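Local coordinates for MMS19 nucleotide excision repair protein homolog (Mus musculus, PDB 6TBL) that probably acts as a key component of the cytosolic machinery that inserts iron-sulfur clusters into proteins of DNA metabolism and genome integrity, at residues V24-L29 with M63-A68; C31-L36 with M73-R78. All blocks are in the same frame, centred on the assembly; numbering follows the deposited sequence.

Contact 1: V24-L29 with M63-A68; sequences VQLSTL and MAVRIA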
loop_
_atom_site.group_PDB
_atom_site.type_symbol
_atom_site.label_atom_id
_atom_site.label_comp_id
_atom_site.label_asym_id
_atom_site.label_seq_id
_atom_site.Cartn_x
_atom_site.Cartn_y
_atom_site.Cartn_z
ATOM N N VAL A 24 37.649 5.210 19.454
ATOM C CA VAL A 24 36.909 5.290 20.707
ATOM C C VAL A 24 35.511 4.703 20.545
ATOM O O VAL A 24 34.986 4.052 21.456
ATOM C CB VAL A 24 36.865 6.750 21.198
ATOM C CG1 VAL A 24 36.151 6.852 22.537
ATOM C CG2 VAL A 24 38.276 7.313 21.295
ATOM N N GLN A 25 34.891 4.908 19.381
ATOM C CA GLN A 25 33.548 4.382 19.155
ATOM C C GLN A 25 33.556 2.858 19.110
ATOM O O GLN A 25 32.761 2.202 19.795
ATOM C CB GLN A 25 32.968 4.967 17.867
ATOM C CG GLN A 25 32.804 6.479 17.912
ATOM C CD GLN A 25 32.507 7.080 16.553
ATOM O OE1 GLN A 25 32.627 6.415 15.526
ATOM N NE2 GLN A 25 32.116 8.348 16.543
ATOM N N LEU A 26 34.453 2.276 18.311
ATOM C CA LEU A 26 34.614 0.826 18.317
ATOM C C LEU A 26 34.957 0.307 19.705
ATOM O O LEU A 26 34.517 -0.784 20.086
ATOM C CB LEU A 26 35.693 0.411 17.318
ATOM C CG LEU A 26 35.278 0.458 15.849
ATOM C CD1 LEU A 26 36.459 0.158 14.946
ATOM C CD2 LEU A 26 34.142 -0.520 15.596
ATOM N N SER A 27 35.725 1.078 20.477
ATOM C CA SER A 27 36.132 0.636 21.806
ATOM C C SER A 27 34.938 0.542 22.748
ATOM O O SER A 27 34.729 -0.489 23.400
ATOM C CB SER A 27 37.193 1.583 22.368
ATOM O OG SER A 27 37.600 1.185 23.664
ATOM N N THR A 28 34.135 1.606 22.831
ATOM C CA THR A 28 33.007 1.584 23.756
ATOM C C THR A 28 31.913 0.627 23.293
ATOM O O THR A 28 31.234 0.020 24.127
ATOM C CB THR A 28 32.444 2.995 23.946
ATOM O OG1 THR A 28 31.303 2.947 24.810
ATOM C CG2 THR A 28 32.041 3.604 22.613
ATOM N N LEU A 29 31.739 0.468 21.977
ATOM C CA LEU A 29 30.715 -0.445 21.475
ATOM C C LEU A 29 31.034 -1.891 21.836
ATOM O O LEU A 29 30.122 -2.685 22.094
ATOM C CB LEU A 29 30.564 -0.289 19.963
ATOM C CG LEU A 29 29.830 0.957 19.467
ATOM C CD1 LEU A 29 30.015 1.125 17.968
ATOM C CD2 LEU A 29 28.352 0.880 19.817
ATOM N N MET A 63 33.297 1.337 8.179
ATOM C CA MET A 63 32.500 0.126 8.017
ATOM C C MET A 63 32.438 -0.670 9.316
ATOM O O MET A 63 31.397 -1.248 9.647
ATOM C CB MET A 63 33.072 -0.732 6.889
ATOM C CG MET A 63 32.191 -1.896 6.475
ATOM S SD MET A 63 33.100 -3.132 5.532
ATOM C CE MET A 63 34.216 -2.091 4.592
ATOM N N ALA A 64 33.541 -0.705 10.068
ATOM C CA ALA A 64 33.565 -1.474 11.308
ATOM C C ALA A 64 32.659 -0.854 12.363
ATOM O O ALA A 64 32.030 -1.572 13.148
ATOM C CB ALA A 64 34.995 -1.585 11.831
ATOM N N VAL A 65 32.580 0.477 12.396
ATOM C CA VAL A 65 31.707 1.145 13.356
ATOM C C VAL A 65 30.245 0.861 13.035
ATOM O O VAL A 65 29.452 0.539 13.927
ATOM C CB VAL A 65 32.003 2.656 13.390
ATOM C CG1 VAL A 65 30.973 3.384 14.241
ATOM C CG2 VAL A 65 33.402 2.909 13.928
ATOM N N ARG A 66 29.868 0.973 11.759
ATOM C CA ARG A 66 28.490 0.678 11.371
ATOM C C ARG A 66 28.104 -0.746 11.751
ATOM O O ARG A 66 26.984 -0.991 12.214
ATOM C CB ARG A 66 28.304 0.903 9.870
ATOM C CG ARG A 66 28.295 2.365 9.457
ATOM C CD ARG A 66 27.957 2.538 7.980
ATOM N NE ARG A 66 29.148 2.627 7.138
ATOM C CZ ARG A 66 29.521 1.700 6.263
ATOM N NH1 ARG A 66 28.796 0.603 6.106
ATOM N NH2 ARG A 66 30.620 1.872 5.542
ATOM N N ILE A 67 29.027 -1.692 11.579
ATOM C CA ILE A 67 28.752 -3.079 11.941
ATOM C C ILE A 67 28.545 -3.208 13.445
ATOM O O ILE A 67 27.557 -3.793 13.906
ATOM C CB ILE A 67 29.886 -3.994 11.446
ATOM C CG1 ILE A 67 29.860 -4.084 9.919
ATOM C CG2 ILE A 67 29.783 -5.373 12.089
ATOM C CD1 ILE A 67 30.987 -4.898 9.341
ATOM N N ALA A 68 29.472 -2.660 14.234
ATOM C CA ALA A 68 29.355 -2.751 15.685
ATOM C C ALA A 68 28.098 -2.048 16.186
ATOM O O ALA A 68 27.431 -2.535 17.108
ATOM C CB ALA A 68 30.600 -2.165 16.349
#

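Contact 2: C31-L36 with M73-R78; sequences CLQPLL and MHALTR. With K (potassium ion), chain G.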
loop_
_atom_site.group_PDB
_atom_site.type_symbol
_atom_site.label_atom_id
_atom_site.label_comp_id
_atom_site.label_asym_id
_atom_site.label_seq_id
_atom_site.Cartn_x
_atom_site.Cartn_y
_atom_site.Cartn_z
ATOM N N CYS A 31 32.283 -2.842 24.534
ATOM C CA CYS A 31 31.914 -3.003 25.933
ATOM C C CYS A 31 30.408 -2.990 26.140
ATOM O O CYS A 31 29.905 -3.678 27.037
ATOM C CB CYS A 31 32.540 -1.893 26.780
ATOM S SG CYS A 31 34.327 -1.921 26.825
ATOM N N LEU A 32 29.682 -2.227 25.326
ATOM C CA LEU A 32 28.252 -2.043 25.540
ATOM C C LEU A 32 27.450 -3.279 25.146
ATOM O O LEU A 32 26.462 -3.612 25.808
ATOM C CB LEU A 32 27.770 -0.818 24.766
ATOM C CG LEU A 32 28.253 0.516 25.331
ATOM C CD1 LEU A 32 27.931 1.654 24.380
ATOM C CD2 LEU A 32 27.630 0.766 26.697
ATOM N N GLN A 33 27.857 -3.969 24.081
ATOM C CA GLN A 33 27.092 -5.129 23.626
ATOM C C GLN A 33 26.963 -6.213 24.688
ATOM O O GLN A 33 25.833 -6.677 24.923
ATOM C CB GLN A 33 27.699 -5.680 22.334
ATOM C CG GLN A 33 27.096 -7.003 21.899
ATOM C CD GLN A 33 27.575 -7.438 20.533
ATOM O OE1 GLN A 33 28.246 -6.684 19.827
ATOM N NE2 GLN A 33 27.233 -8.661 20.148
ATOM N N PRO A 34 28.033 -6.667 25.354
ATOM C CA PRO A 34 27.834 -7.663 26.423
ATOM C C PRO A 34 26.996 -7.140 27.575
ATOM O O PRO A 34 26.249 -7.915 28.187
ATOM C CB PRO A 34 29.265 -7.994 26.874
ATOM C CG PRO A 34 30.137 -7.567 25.741
ATOM C CD PRO A 34 29.462 -6.367 25.158
ATOM N N LEU A 35 27.097 -5.846 27.890
ATOM C CA LEU A 35 26.261 -5.278 28.943
ATOM C C LEU A 35 24.786 -5.346 28.566
ATOM O O LEU A 35 23.930 -5.608 29.420
ATOM C CB LEU A 35 26.681 -3.836 29.229
ATOM C CG LEU A 35 28.129 -3.630 29.677
ATOM C CD1 LEU A 35 28.421 -2.153 29.883
ATOM C CD2 LEU A 35 28.425 -4.419 30.941
ATOM N N LEU A 36 24.469 -5.117 27.289
ATOM C CA LEU A 36 23.086 -5.237 26.845
ATOM C C LEU A 36 22.587 -6.670 26.957
ATOM O O LEU A 36 21.402 -6.896 27.222
ATOM C CB LEU A 36 22.946 -4.747 25.406
ATOM C CG LEU A 36 23.266 -3.272 25.156
ATOM C CD1 LEU A 36 23.262 -2.953 23.668
ATOM C CD2 LEU A 36 22.283 -2.382 25.903
ATOM N N MET A 73 22.355 -2.614 18.198
ATOM C CA MET A 73 20.925 -2.492 17.930
ATOM C C MET A 73 20.241 -3.847 18.020
ATOM O O MET A 73 19.107 -3.950 18.500
ATOM C CB MET A 73 20.700 -1.872 16.553
ATOM C CG MET A 73 21.054 -0.406 16.475
ATOM S SD MET A 73 20.045 0.568 17.604
ATOM C CE MET A 73 18.404 0.194 16.997
ATOM N N HIS A 74 20.918 -4.899 17.556
ATOM C CA HIS A 74 20.405 -6.250 17.741
ATOM C C HIS A 74 20.402 -6.632 19.215
ATOM O O HIS A 74 19.418 -7.186 19.719
ATOM C CB HIS A 74 21.243 -7.233 16.926
ATOM C CG HIS A 74 20.754 -8.646 16.983
ATOM N ND1 HIS A 74 21.085 -9.508 18.007
ATOM C CD2 HIS A 74 19.969 -9.354 16.136
ATOM C CE1 HIS A 74 20.519 -10.683 17.791
ATOM N NE2 HIS A 74 19.837 -10.615 16.662
ATOM N N ALA A 75 21.491 -6.327 19.929
ATOM C CA ALA A 75 21.588 -6.679 21.338
ATOM C C ALA A 75 20.601 -5.904 22.200
ATOM O O ALA A 75 20.265 -6.363 23.296
ATOM C CB ALA A 75 23.014 -6.450 21.841
ATOM N N LEU A 76 20.133 -4.744 21.730
ATOM C CA LEU A 76 19.138 -3.986 22.480
ATOM C C LEU A 76 17.851 -4.777 22.675
ATOM O O LEU A 76 17.149 -4.581 23.672
ATOM C CB LEU A 76 18.834 -2.666 21.771
ATOM C CG LEU A 76 19.669 -1.447 22.152
ATOM C CD1 LEU A 76 19.207 -0.234 21.363
ATOM C CD2 LEU A 76 19.556 -1.184 23.640
ATOM N N THR A 77 17.526 -5.675 21.743
ATOM C CA THR A 77 16.285 -6.433 21.834
ATOM C C THR A 77 16.258 -7.398 23.014
ATOM O O THR A 77 15.211 -8.009 23.259
ATOM C CB THR A 77 16.039 -7.195 20.530
ATOM O OG1 THR A 77 17.075 -8.164 20.338
ATOM C CG2 THR A 77 16.034 -6.234 19.349
ATOM N N ARG A 78 17.365 -7.549 23.747
ATOM C CA ARG A 78 17.366 -8.368 24.953
ATOM C C ARG A 78 16.788 -7.632 26.155
ATOM O O ARG A 78 16.425 -8.277 27.146
ATOM C CB ARG A 78 18.788 -8.846 25.268
ATOM C CG ARG A 78 18.857 -9.929 26.335
ATOM C CD ARG A 78 19.977 -10.911 26.054
ATOM N NE ARG A 78 19.802 -11.576 24.766
ATOM C CZ ARG A 78 20.581 -12.558 24.324
ATOM N NH1 ARG A 78 21.589 -12.989 25.069
ATOM N NH2 ARG A 78 20.352 -13.107 23.139
HETATM K K K G . 12.836 -8.731 24.620
#

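Contact 1: V24-L29 with M63-A68
The backbones of 24-29 and 63-68 come nearest at L26 and V65, whose CA atoms are 5.8 Å apart. Both segments are helical. Their axes approach to 9.5 Å and run nearly the same way, with a crossing angle of 25°. L26 reaches over to the partner helix. Its CG turns anti to the carbonyl carbon (chi1 -75°), and from there meets V65 CG2 at 3.6 Å. The two methyls of L26 share the rest: CD1 lies 3.9 Å from A64 CB, and CD2 lies against the backbone carbonyl of A64 and 4.0 Å from A68 CB. This is packing between successive HEAT repeats, 24-29 being in HEAT 2 and 63-68 in HEAT 3. An alanine in place of L26, lacking CG and both methyls, would probably leave a gap beside A64, V65 CG2 and A68 CB. One turn further on, L29 CD1 sits 3.7 Å from A68 CB. The small side chain of A68 thus meets both leucines. At the other end Q25 crosses V65 obliquely, with OE1 3.7 Å from V65 CG1. Its amide NE2 is hydrogen-bonded to C19 O. L57 of helix 47-57 touches Q25, L29 and V65.

Contact 2: C31-L36 with M73-R78
H74 O, one residue before the A75 that meets L36, accepts two hydrogen bonds from T77. T77 OG1 donates to H74 O at 2.6 Å, nearly along the C=O axis, and T77 N donates to the same oxygen at 3.2 Å. With chi1 at 64°, OG1 is close to both the backbone N and the carbonyl carbon, which lets it fold back onto the preceding turn. The contact joins two HEAT repeats: 31-36 belongs to HEAT 2 and 73-78 to HEAT 3. T77 O points on to the potassium ion at 2.8 Å, and L79 O and T81 OG1 bind the same ion. L36 carries the packing. Its CB and CD1 each lie 4.0 Å from A75 CB, while CD2 meets L76 CD2 at 3.7 Å, the two leucine side chains lying askew. L50 and F54 of helix 47-57 also touch L36, which is buried. Q33 adds its CG to the contact, 4.1 Å from A75 CB. Between Q33 and L36 the helix is kinked at P34, whose N makes no bond to the turn before. A75 O accepts from R78 N, and R78 CB rests 3.8 Å from L36 O.

From the N terminus the chain passes helix 9-16 and enters helix 22-38, which supplies 24-29 and then 31-36. It passes through helices 40-43 and 47-57 and returns in helix 63-76, where 63-68 closes contact 1 across 33 intervening residues. Contact 2 closes at 73-78, across 36 residues. The segments alternate along the chain, so the two loops cross, as expected of two helices running the same way. Contact 1 joins the early turns of both helices, and contact 2 lies toward their C-terminal ends, with centres 13 Å apart. Together they tie HEAT 2 to HEAT 3 in this C-terminal piece of the protein. Helix 47-57 touches both, F54 reaching L29 in one and L36 in the other.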